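Local coordinates for muramoyltetrapeptide carboxypeptidase (Oxalobacter formigenes OXCC13, PDB 6UUK) that acts as a serine LD-carboxypeptidase of the S66 family, removing the terminal D-alanine from muramoyl tetrapeptides of bacterial peptidoglycan, at the interface of chains A and B. Residues are numbered along the deposited sequence; one frame, centred on the assembly and turned at random. Chains: chain A/B, Muramoyltetrapeptide carboxypeptidase.

Contact 1: the interface of chains A and B. Residues chain A 228, 230-234; chain B 261, 264-265.
The end of helix 223-229 of chain A and the loop after it, residues 230-234, meet the last turns of helix 252-264 of chain B and B:Ser265 just beyond. B:Gln261 and A:His228 run antiparallel alongside each other, amide and ring planes 77° apart, and CB of B:Gln261 lies 3.3 Å from the imidazole ND1 of A:His228. With CG anti to the backbone N (chi1 -179°) and the chain extended, B:Gln261 NE2 reaches the backbone O of A:Ala230 at 3.0 Å, a nearly straight bond on a lone pair in the carbonyl plane. Replacing B:Gln261 by alanine would remove the amide and CG, and is likely to cost A:Ala230 O this donor from chain B and to open a gap against the backbone of A:His228. B:Glu264 bends at chi2 (-67°) toward A:Trp234, whose indole NE1 donates to B:Glu264 OE1 at 2.7 Å, near the indole plane but from above the carboxylate plane. B:Glu264 CB packs on CG2 of A:Thr232 at 3.6 Å; the threonine's methyl gives the glutamate's carbon stem an apolar surface. B:Ser265 lies against A:Gly231, and its hydroxyl OG donates to the backbone O of B:Gln261 at 2.8 Å, capping the helix end within chain B. The patch thus joins one chain's post-helix loop to the other's helix C-terminus.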
loop_
_atom_site.group_PDB
_atom_site.type_symbol
_atom_site.label_atom_id
_atom_site.label_comp_id
_atom_site.label_asym_id
_atom_site.label_seq_id
_atom_site.Cartn_x
_atom_site.Cartn_y
_atom_site.Cartn_z
ATOM N N HIS A 228 -3.755 2.623 -2.815
ATOM C CA HIS A 228 -2.931 3.818 -2.949
ATOM C C HIS A 228 -3.771 5.089 -3.013
ATOM O O HIS A 228 -3.267 6.168 -2.682
ATOM C CB HIS A 228 -2.044 3.690 -4.190
ATOM C CG HIS A 228 -1.306 4.943 -4.543
ATOM N ND1 HIS A 228 -0.472 5.593 -3.658
ATOM C CD2 HIS A 228 -1.273 5.665 -5.688
ATOM C CE1 HIS A 228 0.038 6.663 -4.241
ATOM N NE2 HIS A 228 -0.431 6.729 -5.474
ATOM N N ALA A 230 -6.435 5.615 -1.203
ATOM C CA ALA A 230 -7.084 5.817 0.086
ATOM C C ALA A 230 -6.528 7.048 0.789
ATOM O O ALA A 230 -5.310 7.207 0.922
ATOM C CB ALA A 230 -6.906 4.579 0.965
ATOM N N GLY A 231 -7.428 7.922 1.240
ATOM C CA GLY A 231 -7.050 9.142 1.917
ATOM C C GLY A 231 -6.741 10.313 1.009
ATOM O O GLY A 231 -6.573 11.434 1.507
ATOM N N THR A 232 -6.663 10.093 -0.304
ATOM C CA THR A 232 -6.330 11.111 -1.284
ATOM C C THR A 232 -7.594 11.723 -1.879
ATOM O O THR A 232 -8.636 11.065 -1.949
ATOM C CB THR A 232 -5.479 10.516 -2.410
ATOM O OG1 THR A 232 -6.283 9.638 -3.207
ATOM C CG2 THR A 232 -4.312 9.732 -1.831
ATOM N N PRO A 233 -7.536 12.988 -2.311
ATOM C CA PRO A 233 -8.718 13.610 -2.931
ATOM C C PRO A 233 -9.103 13.000 -4.268
ATOM O O PRO A 233 -10.197 13.294 -4.765
ATOM C CB PRO A 233 -8.298 15.078 -3.099
ATOM C CG PRO A 233 -7.149 15.267 -2.158
ATOM C CD PRO A 233 -6.439 13.952 -2.130
ATOM N N TRP A 234 -8.251 12.167 -4.864
ATOM C CA TRP A 234 -8.541 11.566 -6.158
ATOM C C TRP A 234 -9.402 10.314 -6.054
ATOM O O TRP A 234 -9.699 9.700 -7.086
ATOM C CB TRP A 234 -7.234 11.238 -6.884
ATOM C CG TRP A 234 -6.256 12.373 -6.881
ATOM C CD1 TRP A 234 -5.174 12.521 -6.063
ATOM C CD2 TRP A 234 -6.277 13.527 -7.731
ATOM N NE1 TRP A 234 -4.517 13.693 -6.354
ATOM C CE2 TRP A 234 -5.175 14.329 -7.374
ATOM C CE3 TRP A 234 -7.119 13.958 -8.760
ATOM C CZ2 TRP A 234 -4.893 15.535 -8.010
ATOM C CZ3 TRP A 234 -6.838 15.156 -9.390
ATOM C CH2 TRP A 234 -5.734 15.931 -9.013
ATOM N N GLN B 261 1.234 8.729 -1.728
ATOM C CA GLN B 261 -0.033 8.585 -1.020
ATOM C C GLN B 261 -0.038 9.415 0.256
ATOM O O GLN B 261 -1.038 10.066 0.579
ATOM C CB GLN B 261 -0.302 7.114 -0.705
ATOM C CG GLN B 261 -1.619 6.874 0.018
ATOM C CD GLN B 261 -1.914 5.403 0.223
ATOM O OE1 GLN B 261 -1.023 4.560 0.128
ATOM N NE2 GLN B 261 -3.173 5.086 0.503
ATOM N N GLU B 264 -0.335 13.063 -1.195
ATOM C CA GLU B 264 -1.659 13.404 -1.708
ATOM C C GLU B 264 -2.703 13.436 -0.597
ATOM O O GLU B 264 -3.631 14.253 -0.643
ATOM C CB GLU B 264 -2.073 12.417 -2.801
ATOM C CG GLU B 264 -1.239 12.520 -4.069
ATOM C CD GLU B 264 -1.451 13.831 -4.801
ATOM O OE1 GLU B 264 -2.536 14.430 -4.650
ATOM O OE2 GLU B 264 -0.531 14.265 -5.526
ATOM N N SER B 265 -2.572 12.565 0.406
ATOM C CA SER B 265 -3.484 12.592 1.544
ATOM C C SER B 265 -3.272 13.808 2.436
ATOM O O SER B 265 -4.092 14.048 3.330
ATOM C CB SER B 265 -3.336 11.315 2.373
ATOM O OG SER B 265 -3.626 10.164 1.599
#

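Contact 2: the interface of chains A and B. Residues chain A 127, 224-225; chain B 253, 257.
One face of the A:Tyr127 ring receives the backbone O of B:Tyr253, 3.7 Å above the plane and displaced toward the rim. At the guanidinium of B:Arg257, one face meets the methyl CG2 of A:Thr224, again off-centre. The guanidinium and the A:Tyr127 ring are turned 84° apart and do not stack. Instead the aliphatic start of the arginine does the touching, CB of B:Arg257 lying 3.5 Å from CE1 of A:Tyr127. A long side chain suits this place because its carbon stem can pack on an aromatic while its charged end travels farther. Here CG stands anti to the backbone N (chi1 -178°), and the chain is extended through chi2 and bends at chi3, carrying NH1 of B:Arg257 to within 3.8 Å of CE of A:Met225, modelled as selenomethionine. A:Thr224 and A:Met225 both run roughly perpendicular to the arginine, giving its head a carbon-rich surface. The two tyrosines lie alongside, heading opposite ways; with CG between backbone N and carbonyl carbon (chi1 82°), the B:Tyr253 ring lies where its CD1 meets A:Tyr127 CB at 3.6 Å. In the fold, A:Tyr127 belongs to the loop after strand 119-122, facing helix 252-264 of chain B, while A:Thr224 and A:Met225 begin helix 223-229. The patch centre is about 8 Å from A:Ser152, the family's nucleophile.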
loop_
_atom_site.group_PDB
_atom_site.type_symbol
_atom_site.label_atom_id
_atom_site.label_comp_id
_atom_site.label_asym_id
_atom_site.label_seq_id
_atom_site.Cartn_x
_atom_site.Cartn_y
_atom_site.Cartn_z
ATOM N N TYR A 127 4.221 2.184 -13.562
ATOM C CA TYR A 127 4.203 3.224 -12.544
ATOM C C TYR A 127 4.496 4.561 -13.208
ATOM O O TYR A 127 5.373 4.651 -14.070
ATOM C CB TYR A 127 5.227 2.944 -11.437
ATOM C CG TYR A 127 5.424 4.095 -10.475
ATOM C CD1 TYR A 127 4.530 4.316 -9.435
ATOM C CD2 TYR A 127 6.505 4.958 -10.604
ATOM C CE1 TYR A 127 4.705 5.367 -8.554
ATOM C CE2 TYR A 127 6.688 6.012 -9.727
ATOM C CZ TYR A 127 5.785 6.211 -8.704
ATOM O OH TYR A 127 5.962 7.257 -7.828
ATOM N N THR A 224 -3.958 -2.692 -5.659
ATOM C CA THR A 224 -2.832 -1.931 -5.127
ATOM C C THR A 224 -3.013 -0.438 -5.369
ATOM O O THR A 224 -2.667 0.384 -4.513
ATOM C CB THR A 224 -1.523 -2.424 -5.748
ATOM O OG1 THR A 224 -1.367 -3.824 -5.489
ATOM C CG2 THR A 224 -0.334 -1.673 -5.166
HETATM N N MSE A 225 -3.566 -0.069 -6.520
HETATM C CA MSE A 225 -3.814 1.332 -6.832
HETATM C C MSE A 225 -4.968 1.873 -5.996
HETATM O O MSE A 225 -4.949 3.028 -5.576
HETATM C CB MSE A 225 -4.105 1.505 -8.323
HETATM C CG MSE A 225 -3.032 0.907 -9.216
HETATM SE SE MSE A 225 -1.257 1.587 -8.789
HETATM C CE MSE A 225 -0.215 -0.007 -9.208
ATOM N N TYR B 253 10.567 2.771 -6.860
ATOM C CA TYR B 253 9.297 3.279 -7.370
ATOM C C TYR B 253 8.145 2.904 -6.446
ATOM O O TYR B 253 7.163 3.648 -6.350
ATOM C CB TYR B 253 9.044 2.776 -8.796
ATOM C CG TYR B 253 8.456 1.382 -8.910
ATOM C CD1 TYR B 253 7.080 1.184 -8.928
ATOM C CD2 TYR B 253 9.276 0.271 -9.034
ATOM C CE1 TYR B 253 6.543 -0.085 -9.042
ATOM C CE2 TYR B 253 8.748 -1.001 -9.150
ATOM C CZ TYR B 253 7.381 -1.172 -9.153
ATOM O OH TYR B 253 6.853 -2.438 -9.269
ATOM N N ARG B 257 5.879 5.657 -4.599
ATOM C CA ARG B 257 4.431 5.521 -4.707
ATOM C C ARG B 257 3.760 5.720 -3.353
ATOM O O ARG B 257 2.828 6.521 -3.220
ATOM C CB ARG B 257 4.086 4.151 -5.290
ATOM C CG ARG B 257 2.606 3.899 -5.503
ATOM C CD ARG B 257 2.395 2.533 -6.130
ATOM N NE ARG B 257 3.050 1.483 -5.355
ATOM C CZ ARG B 257 3.248 0.243 -5.790
ATOM N NH1 ARG B 257 2.845 -0.108 -7.003
ATOM N NH2 ARG B 257 3.854 -0.645 -5.014
#

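Contact 3: the interface of chains A and B. Residues chain A 287-291; chain B 95-97.
The charged contact pairs A:Asp288 with B:Arg96. The carboxylate OD1 of A:Asp288 lies 3.2 Å from guanidinium NH1 of B:Arg96, at the edge of the guanidinium and in its plane. The two side chains run side by side in the same direction, and their flat ends are only 28° from coplanar. No N-H is aimed at OD1, so this is a salt bridge without a hydrogen bond. The extended arginine, its CG anti to the backbone N (chi1 169°), has the length to bring its charge alongside the acid.

Polar contacts involving backbone atoms are looser. The amide ND2 of A:Asn289 makes a weak hydrogen bond, 3.5 Å long, to the backbone O of B:Glu95. Asparagine suits this turn because the backbone is in the left-handed helical region (positive phi and psi), which it tolerates better than most residues, and A:Gly290, also with positive phi, continues the turn without a side chain in the way. The backbone N of B:Arg96 is close to A:Asp288 O, but its N-H points elsewhere and no bond forms.

Van der Waals contact completes the patch. A:Tyr291 lies square to B:Glu95, and CB of A:Tyr291 faces CB of B:Arg96 at 4.0 Å. Carbon surface from the tyrosine thus accompanies the aliphatic start of the arginine, whose other end carries the charge. On the ring, A:Tyr291 CD2 lies 3.7 Å from the carboxylate OE2 of B:Glu95.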
loop_
_atom_site.group_PDB
_atom_site.type_symbol
_atom_site.label_atom_id
_atom_site.label_comp_id
_atom_site.label_asym_id
_atom_site.label_seq_id
_atom_site.Cartn_x
_atom_site.Cartn_y
_atom_site.Cartn_z
ATOM N N TYR A 287 5.022 -22.079 5.859
ATOM C CA TYR A 287 4.813 -21.158 6.971
ATOM C C TYR A 287 3.374 -20.665 7.041
ATOM O O TYR A 287 2.915 -20.279 8.122
ATOM C CB TYR A 287 5.774 -19.970 6.851
ATOM C CG TYR A 287 5.811 -19.076 8.071
ATOM C CD1 TYR A 287 4.992 -17.957 8.162
ATOM C CD2 TYR A 287 6.668 -19.346 9.129
ATOM C CE1 TYR A 287 5.023 -17.137 9.275
ATOM C CE2 TYR A 287 6.707 -18.532 10.245
ATOM C CZ TYR A 287 5.883 -17.429 10.312
ATOM O OH TYR A 287 5.919 -16.616 11.422
ATOM N N ASP A 288 2.653 -20.674 5.917
ATOM C CA ASP A 288 1.273 -20.201 5.919
ATOM C C ASP A 288 0.374 -21.092 6.767
ATOM O O ASP A 288 -0.565 -20.595 7.400
ATOM C CB ASP A 288 0.746 -20.117 4.488
ATOM C CG ASP A 288 1.516 -19.126 3.639
ATOM O OD1 ASP A 288 1.902 -18.061 4.164
ATOM O OD2 ASP A 288 1.741 -19.413 2.447
ATOM N N ASN A 289 0.645 -22.399 6.790
ATOM C CA ASN A 289 -0.057 -23.348 7.655
ATOM C C ASN A 289 -1.565 -23.326 7.402
ATOM O O ASN A 289 -2.374 -23.289 8.332
ATOM C CB ASN A 289 0.263 -23.078 9.128
ATOM C CG ASN A 289 -0.123 -24.234 10.032
ATOM O OD1 ASN A 289 -0.239 -25.375 9.588
ATOM N ND2 ASN A 289 -0.323 -23.941 11.313
ATOM N N GLY A 290 -1.944 -23.344 6.125
ATOM C CA GLY A 290 -3.337 -23.389 5.737
ATOM C C GLY A 290 -3.920 -22.074 5.266
ATOM O O GLY A 290 -5.014 -22.075 4.686
ATOM N N TYR A 291 -3.233 -20.958 5.498
ATOM C CA TYR A 291 -3.731 -19.663 5.059
ATOM C C TYR A 291 -3.551 -19.525 3.553
ATOM O O TYR A 291 -2.441 -19.679 3.035
ATOM C CB TYR A 291 -3.007 -18.532 5.787
ATOM C CG TYR A 291 -3.593 -17.163 5.522
ATOM C CD1 TYR A 291 -3.049 -16.325 4.557
ATOM C CD2 TYR A 291 -4.697 -16.711 6.234
ATOM C CE1 TYR A 291 -3.586 -15.073 4.311
ATOM C CE2 TYR A 291 -5.242 -15.462 5.994
ATOM C CZ TYR A 291 -4.682 -14.648 5.033
ATOM O OH TYR A 291 -5.220 -13.405 4.792
ATOM N N GLU B 95 -3.324 -20.996 12.001
ATOM C CA GLU B 95 -2.955 -20.791 10.591
ATOM C C GLU B 95 -1.626 -20.040 10.533
ATOM O O GLU B 95 -0.651 -20.475 11.167
ATOM C CB GLU B 95 -4.116 -20.111 9.876
ATOM C CG GLU B 95 -5.398 -20.920 9.804
ATOM C CD GLU B 95 -6.518 -20.151 9.128
ATOM O OE1 GLU B 95 -7.662 -20.190 9.628
ATOM O OE2 GLU B 95 -6.248 -19.493 8.101
ATOM N N ARG B 96 -1.536 -18.934 9.791
ATOM C CA ARG B 96 -0.302 -18.172 9.656
ATOM C C ARG B 96 0.072 -17.443 10.941
ATOM O O ARG B 96 1.257 -17.166 11.162
ATOM C CB ARG B 96 -0.461 -17.186 8.494
ATOM C CG ARG B 96 0.615 -16.126 8.353
ATOM C CD ARG B 96 0.184 -15.087 7.331
ATOM N NE ARG B 96 1.185 -14.047 7.124
ATOM C CZ ARG B 96 2.148 -14.112 6.211
ATOM N NH1 ARG B 96 2.244 -15.172 5.423
ATOM N NH2 ARG B 96 3.017 -13.118 6.089
ATOM N N PHE B 97 -0.900 -17.151 11.795
ATOM C CA PHE B 97 -0.689 -16.372 13.005
ATOM C C PHE B 97 -0.444 -17.287 14.201
ATOM O O PHE B 97 -0.738 -18.485 14.172
ATOM C CB PHE B 97 -1.897 -15.472 13.272
ATOM C CG PHE B 97 -2.514 -14.905 12.024
ATOM C CD1 PHE B 97 -2.037 -13.728 11.471
ATOM C CD2 PHE B 97 -3.568 -15.553 11.401
ATOM C CE1 PHE B 97 -2.600 -13.207 10.322
ATOM C CE2 PHE B 97 -4.135 -15.038 10.251
ATOM C CZ PHE B 97 -3.651 -13.862 9.711
#

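Contact 1 and contact 2 are neighbours, their C-alpha centres about 12 Å apart, and both use helix 223-229 of chain A and helix 252-264 of chain B. Along the latter, B:Tyr253, B:Arg257, B:Gln261 and B:Glu264 recur at roughly helical-turn spacing, so one helix face serves both. Contact 3 is a separate foothold, about 32 Å from contact 1 and 28 Å from contact 2 between C-alpha centres, built from loops and a 3-10 helix. Two-fold symmetry repeats each contact with the chains exchanged. Such spread suggests a stable dimer, and contact 2 might couple pairing to the nearby active site, though the structure alone does not show either.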